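Long-range contact in esterase (Thermotoga maritima, PDB 3DOH), which probably hydrolyses carboxylic esters, as a thermostable esterase whose alpha/beta-hydrolase domain is joined to an immunoglobulin-like domain: residues K21-G35 with N76-E88. Residues are numbered along the deposited sequence; the frame is centred on the assembly and turned at random.
Sequences KVCAVVIEYPVEIDG and NRGKYVVLELSTE
An antiparallel strand pair of the immunoglobulin-like domain joins Ala24–Glu28 to Tyr80–Glu84, the axes of strands 21-29 and 80-85 running 160° apart. Val25 and Leu83 exchange backbone N-H...O bonds, as do Ile27 and Val81, and Tyr29 N continues the series to Lys79 O (2.8 Å). On the face bearing Val25, Ile27, Val81 and Leu83, Leu83 CD1 lies 4.1 Å from Ile27 CD1 and reaches Val25 CG1 as well. This face turns into the domain interior, where Val45 and Phe43 of strand 43-48 meet it. The Tyr29 ring carries Ile27 CG2 on one face and Ile33 CD1 on the other, with Val81 CB in plane at its edge; its hydroxyl bonds to Gln114. On the other face of the sheet, with Val26 and Val82, Tyr80 and Glu28 run side by side. With CG anti to the backbone N (chi1 179°) and the chain extended, Glu28 brings OE2 to 3.1 Å from Tyr80 OH, the carboxylate and ring planes 22° apart. Lys79 NZ makes a long salt bridge to the same OE2 (3.8 Å), while Val26 CG1 approaches Tyr80 CD1 at 3.7 Å. A serine in place of Tyr80 takes away the ring, and would probably leave a gap beside Val26 CG1 and the Glu28 carboxylate freer to turn. Beyond the bend at Pro30-Val31 and ahead of the one at Gly78-Lys79, Gly78 N bonds to Ile33 O, and Gly35 N to Asn76 O (2.7 Å). Glu32 CG packs 3.5 Å from Gly78 CA, its OE2 held by Asn65.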
# COMPACT_ATOMS: atom_id res chain seq x y z
N LYS A 21 -11.50 -26.51 9.73
CA LYS A 21 -10.61 -26.13 8.66
C LYS A 21 -9.48 -27.12 8.65
O LYS A 21 -9.11 -27.67 9.70
CB LYS A 21 -9.99 -24.76 8.88
CG LYS A 21 -10.88 -23.50 9.08
CD LYS A 21 -9.95 -22.26 9.15
CE LYS A 21 -10.68 -20.97 9.24
NZ LYS A 21 -11.42 -20.68 7.99
N VAL A 22 -8.92 -27.34 7.47
CA VAL A 22 -7.66 -28.06 7.35
C VAL A 22 -6.53 -27.06 7.70
O VAL A 22 -6.30 -26.09 6.96
CB VAL A 22 -7.42 -28.57 5.92
CG1 VAL A 22 -6.24 -29.48 5.91
CG2 VAL A 22 -8.61 -29.30 5.38
N CYS A 23 -5.83 -27.35 8.81
CA CYS A 23 -4.82 -26.45 9.36
C CYS A 23 -3.41 -27.00 9.14
O CYS A 23 -2.44 -26.26 9.17
CB CYS A 23 -5.07 -26.20 10.85
SG CYS A 23 -4.88 -27.67 11.85
N ALA A 24 -3.28 -28.30 8.92
CA ALA A 24 -1.95 -28.79 8.63
C ALA A 24 -1.96 -30.01 7.73
O ALA A 24 -2.99 -30.65 7.56
CB ALA A 24 -1.19 -29.05 9.90
N VAL A 25 -0.83 -30.27 7.11
CA VAL A 25 -0.63 -31.47 6.35
C VAL A 25 0.62 -32.09 6.95
O VAL A 25 1.66 -31.42 7.09
CB VAL A 25 -0.44 -31.13 4.86
CG1 VAL A 25 0.26 -32.24 4.15
CG2 VAL A 25 -1.77 -30.83 4.20
N VAL A 26 0.50 -33.35 7.35
CA VAL A 26 1.63 -34.12 7.89
C VAL A 26 2.07 -35.25 6.95
O VAL A 26 1.26 -36.12 6.57
CB VAL A 26 1.29 -34.72 9.28
CG1 VAL A 26 2.35 -35.69 9.72
CG2 VAL A 26 1.13 -33.62 10.33
N ILE A 27 3.34 -35.25 6.60
CA ILE A 27 3.88 -36.28 5.70
C ILE A 27 4.74 -37.23 6.52
O ILE A 27 5.61 -36.79 7.24
CB ILE A 27 4.75 -35.66 4.57
CG1 ILE A 27 4.00 -34.48 3.88
CG2 ILE A 27 5.24 -36.78 3.63
CD1 ILE A 27 4.86 -33.47 3.17
N GLU A 28 4.46 -38.53 6.43
CA GLU A 28 5.31 -39.54 7.09
C GLU A 28 6.31 -40.06 6.07
O GLU A 28 5.95 -40.78 5.13
CB GLU A 28 4.51 -40.71 7.69
CG GLU A 28 5.43 -41.77 8.35
CD GLU A 28 4.69 -42.81 9.23
OE1 GLU A 28 3.63 -43.35 8.87
OE2 GLU A 28 5.22 -43.10 10.32
N TYR A 29 7.56 -39.66 6.27
CA TYR A 29 8.67 -40.09 5.43
C TYR A 29 9.21 -41.47 5.82
O TYR A 29 9.07 -41.88 6.97
CB TYR A 29 9.75 -39.02 5.50
CG TYR A 29 9.47 -37.86 4.56
CD1 TYR A 29 9.77 -37.95 3.20
CD2 TYR A 29 8.88 -36.68 5.03
CE1 TYR A 29 9.51 -36.89 2.33
CE2 TYR A 29 8.63 -35.61 4.18
CZ TYR A 29 8.93 -35.72 2.83
OH TYR A 29 8.67 -34.67 1.96
N PRO A 30 9.84 -42.20 4.85
CA PRO A 30 10.41 -43.52 5.17
C PRO A 30 11.56 -43.48 6.23
O PRO A 30 11.66 -44.39 7.03
CB PRO A 30 10.87 -44.07 3.80
CG PRO A 30 10.17 -43.24 2.77
CD PRO A 30 10.03 -41.88 3.41
N VAL A 31 12.40 -42.44 6.21
CA VAL A 31 13.28 -42.16 7.36
C VAL A 31 12.89 -40.92 8.13
O VAL A 31 11.88 -40.25 7.84
CB VAL A 31 14.74 -41.94 6.99
CG1 VAL A 31 15.65 -43.00 7.68
CG2 VAL A 31 14.92 -41.83 5.46
N GLU A 32 13.70 -40.64 9.15
CA GLU A 32 13.56 -39.43 9.92
C GLU A 32 14.07 -38.31 9.02
O GLU A 32 14.59 -38.58 7.95
CB GLU A 32 14.36 -39.50 11.24
CG GLU A 32 13.66 -40.16 12.46
CD GLU A 32 14.22 -39.67 13.83
OE1 GLU A 32 15.11 -38.78 13.87
OE2 GLU A 32 13.76 -40.16 14.89
N ILE A 33 13.90 -37.07 9.47
CA ILE A 33 14.29 -35.87 8.75
C ILE A 33 14.57 -34.80 9.79
O ILE A 33 13.92 -34.78 10.84
CB ILE A 33 13.14 -35.39 7.85
CG1 ILE A 33 12.88 -36.43 6.77
CG2 ILE A 33 13.43 -34.02 7.23
CD1 ILE A 33 11.81 -36.07 5.84
N ASP A 34 15.54 -33.93 9.51
CA ASP A 34 15.81 -32.73 10.31
C ASP A 34 15.03 -31.54 9.77
O ASP A 34 15.24 -31.10 8.62
CB ASP A 34 17.30 -32.39 10.29
CG ASP A 34 17.87 -32.53 8.91
OD1 ASP A 34 17.64 -33.61 8.29
OD2 ASP A 34 18.52 -31.56 8.41
N GLY A 35 14.15 -31.02 10.60
CA GLY A 35 13.33 -29.86 10.28
C GLY A 35 14.11 -28.56 10.36
O GLY A 35 13.72 -27.58 9.77
N ASN A 76 13.86 -30.79 16.52
CA ASN A 76 13.05 -30.50 15.35
C ASN A 76 13.32 -31.58 14.30
O ASN A 76 13.96 -31.32 13.28
CB ASN A 76 13.43 -29.10 14.85
CG ASN A 76 12.57 -28.59 13.69
OD1 ASN A 76 11.68 -29.28 13.16
ND2 ASN A 76 12.85 -27.37 13.30
N ARG A 77 12.86 -32.80 14.55
CA ARG A 77 13.27 -33.92 13.72
C ARG A 77 12.34 -35.14 13.82
O ARG A 77 11.64 -35.33 14.84
CB ARG A 77 14.74 -34.31 14.00
CG ARG A 77 14.97 -35.49 14.95
CD ARG A 77 16.48 -35.78 15.25
NE ARG A 77 16.90 -35.18 16.52
CZ ARG A 77 17.65 -34.09 16.63
NH1 ARG A 77 18.13 -33.46 15.55
NH2 ARG A 77 17.93 -33.62 17.85
N GLY A 78 12.32 -35.97 12.76
CA GLY A 78 11.67 -37.27 12.82
C GLY A 78 11.10 -37.71 11.48
O GLY A 78 11.34 -37.08 10.46
N LYS A 79 10.34 -38.79 11.49
CA LYS A 79 9.73 -39.25 10.25
C LYS A 79 8.52 -38.39 9.85
O LYS A 79 8.06 -38.45 8.70
CB LYS A 79 9.39 -40.75 10.31
CG LYS A 79 8.40 -41.14 11.39
CD LYS A 79 8.88 -42.37 12.18
CE LYS A 79 8.40 -43.67 11.54
NZ LYS A 79 7.85 -44.64 12.57
N TYR A 80 8.01 -37.58 10.76
CA TYR A 80 6.87 -36.75 10.39
C TYR A 80 7.28 -35.33 10.05
O TYR A 80 7.99 -34.67 10.81
CB TYR A 80 5.83 -36.74 11.50
CG TYR A 80 5.25 -38.08 11.80
CD1 TYR A 80 4.24 -38.59 11.01
CD2 TYR A 80 5.72 -38.84 12.88
CE1 TYR A 80 3.68 -39.83 11.27
CE2 TYR A 80 5.16 -40.11 13.14
CZ TYR A 80 4.14 -40.58 12.33
OH TYR A 80 3.56 -41.81 12.53
N VAL A 81 6.83 -34.87 8.89
CA VAL A 81 7.01 -33.49 8.52
C VAL A 81 5.64 -32.79 8.50
O VAL A 81 4.69 -33.22 7.82
CB VAL A 81 7.79 -33.35 7.18
CG1 VAL A 81 7.64 -31.94 6.58
CG2 VAL A 81 9.25 -33.71 7.41
N VAL A 82 5.57 -31.73 9.31
CA VAL A 82 4.41 -30.91 9.46
C VAL A 82 4.52 -29.66 8.61
O VAL A 82 5.50 -28.92 8.69
CB VAL A 82 4.21 -30.48 10.92
CG1 VAL A 82 3.06 -29.40 11.04
CG2 VAL A 82 3.88 -31.68 11.78
N LEU A 83 3.49 -29.44 7.82
CA LEU A 83 3.35 -28.23 7.04
C LEU A 83 2.15 -27.54 7.62
O LEU A 83 1.03 -28.02 7.46
CB LEU A 83 3.02 -28.60 5.59
CG LEU A 83 3.99 -29.50 4.81
CD1 LEU A 83 3.43 -29.69 3.45
CD2 LEU A 83 5.38 -28.89 4.76
N GLU A 84 2.34 -26.42 8.29
CA GLU A 84 1.22 -25.70 8.84
C GLU A 84 0.62 -24.77 7.78
O GLU A 84 1.33 -24.22 6.95
CB GLU A 84 1.65 -25.01 10.13
CG GLU A 84 1.31 -23.54 10.24
CD GLU A 84 0.90 -23.14 11.64
OE1 GLU A 84 1.38 -23.76 12.63
OE2 GLU A 84 0.05 -22.21 11.74
N LEU A 85 -0.69 -24.60 7.79
CA LEU A 85 -1.37 -23.81 6.74
C LEU A 85 -2.12 -22.58 7.28
O LEU A 85 -2.72 -22.62 8.34
CB LEU A 85 -2.32 -24.71 5.95
CG LEU A 85 -1.73 -26.07 5.53
CD1 LEU A 85 -2.86 -26.90 4.99
CD2 LEU A 85 -0.58 -25.94 4.50
N SER A 86 -2.11 -21.48 6.53
CA SER A 86 -2.81 -20.29 6.98
C SER A 86 -4.25 -20.60 7.17
O SER A 86 -4.91 -21.03 6.27
CB SER A 86 -2.70 -19.09 6.02
OG SER A 86 -3.38 -17.95 6.60
N THR A 87 -4.73 -20.34 8.37
CA THR A 87 -6.16 -20.49 8.61
C THR A 87 -6.98 -19.37 7.97
O THR A 87 -8.16 -19.39 8.08
CB THR A 87 -6.46 -20.63 10.12
OG1 THR A 87 -7.46 -19.67 10.49
CG2 THR A 87 -5.21 -20.35 10.97
N GLU A 88 -6.34 -18.43 7.30
CA GLU A 88 -7.03 -17.29 6.71
C GLU A 88 -7.19 -17.49 5.22
O GLU A 88 -7.74 -16.65 4.52
CB GLU A 88 -6.24 -15.99 6.95
CG GLU A 88 -6.43 -15.37 8.32
CD GLU A 88 -5.60 -16.07 9.42
OE1 GLU A 88 -4.66 -16.85 9.06
OE2 GLU A 88 -5.86 -15.83 10.63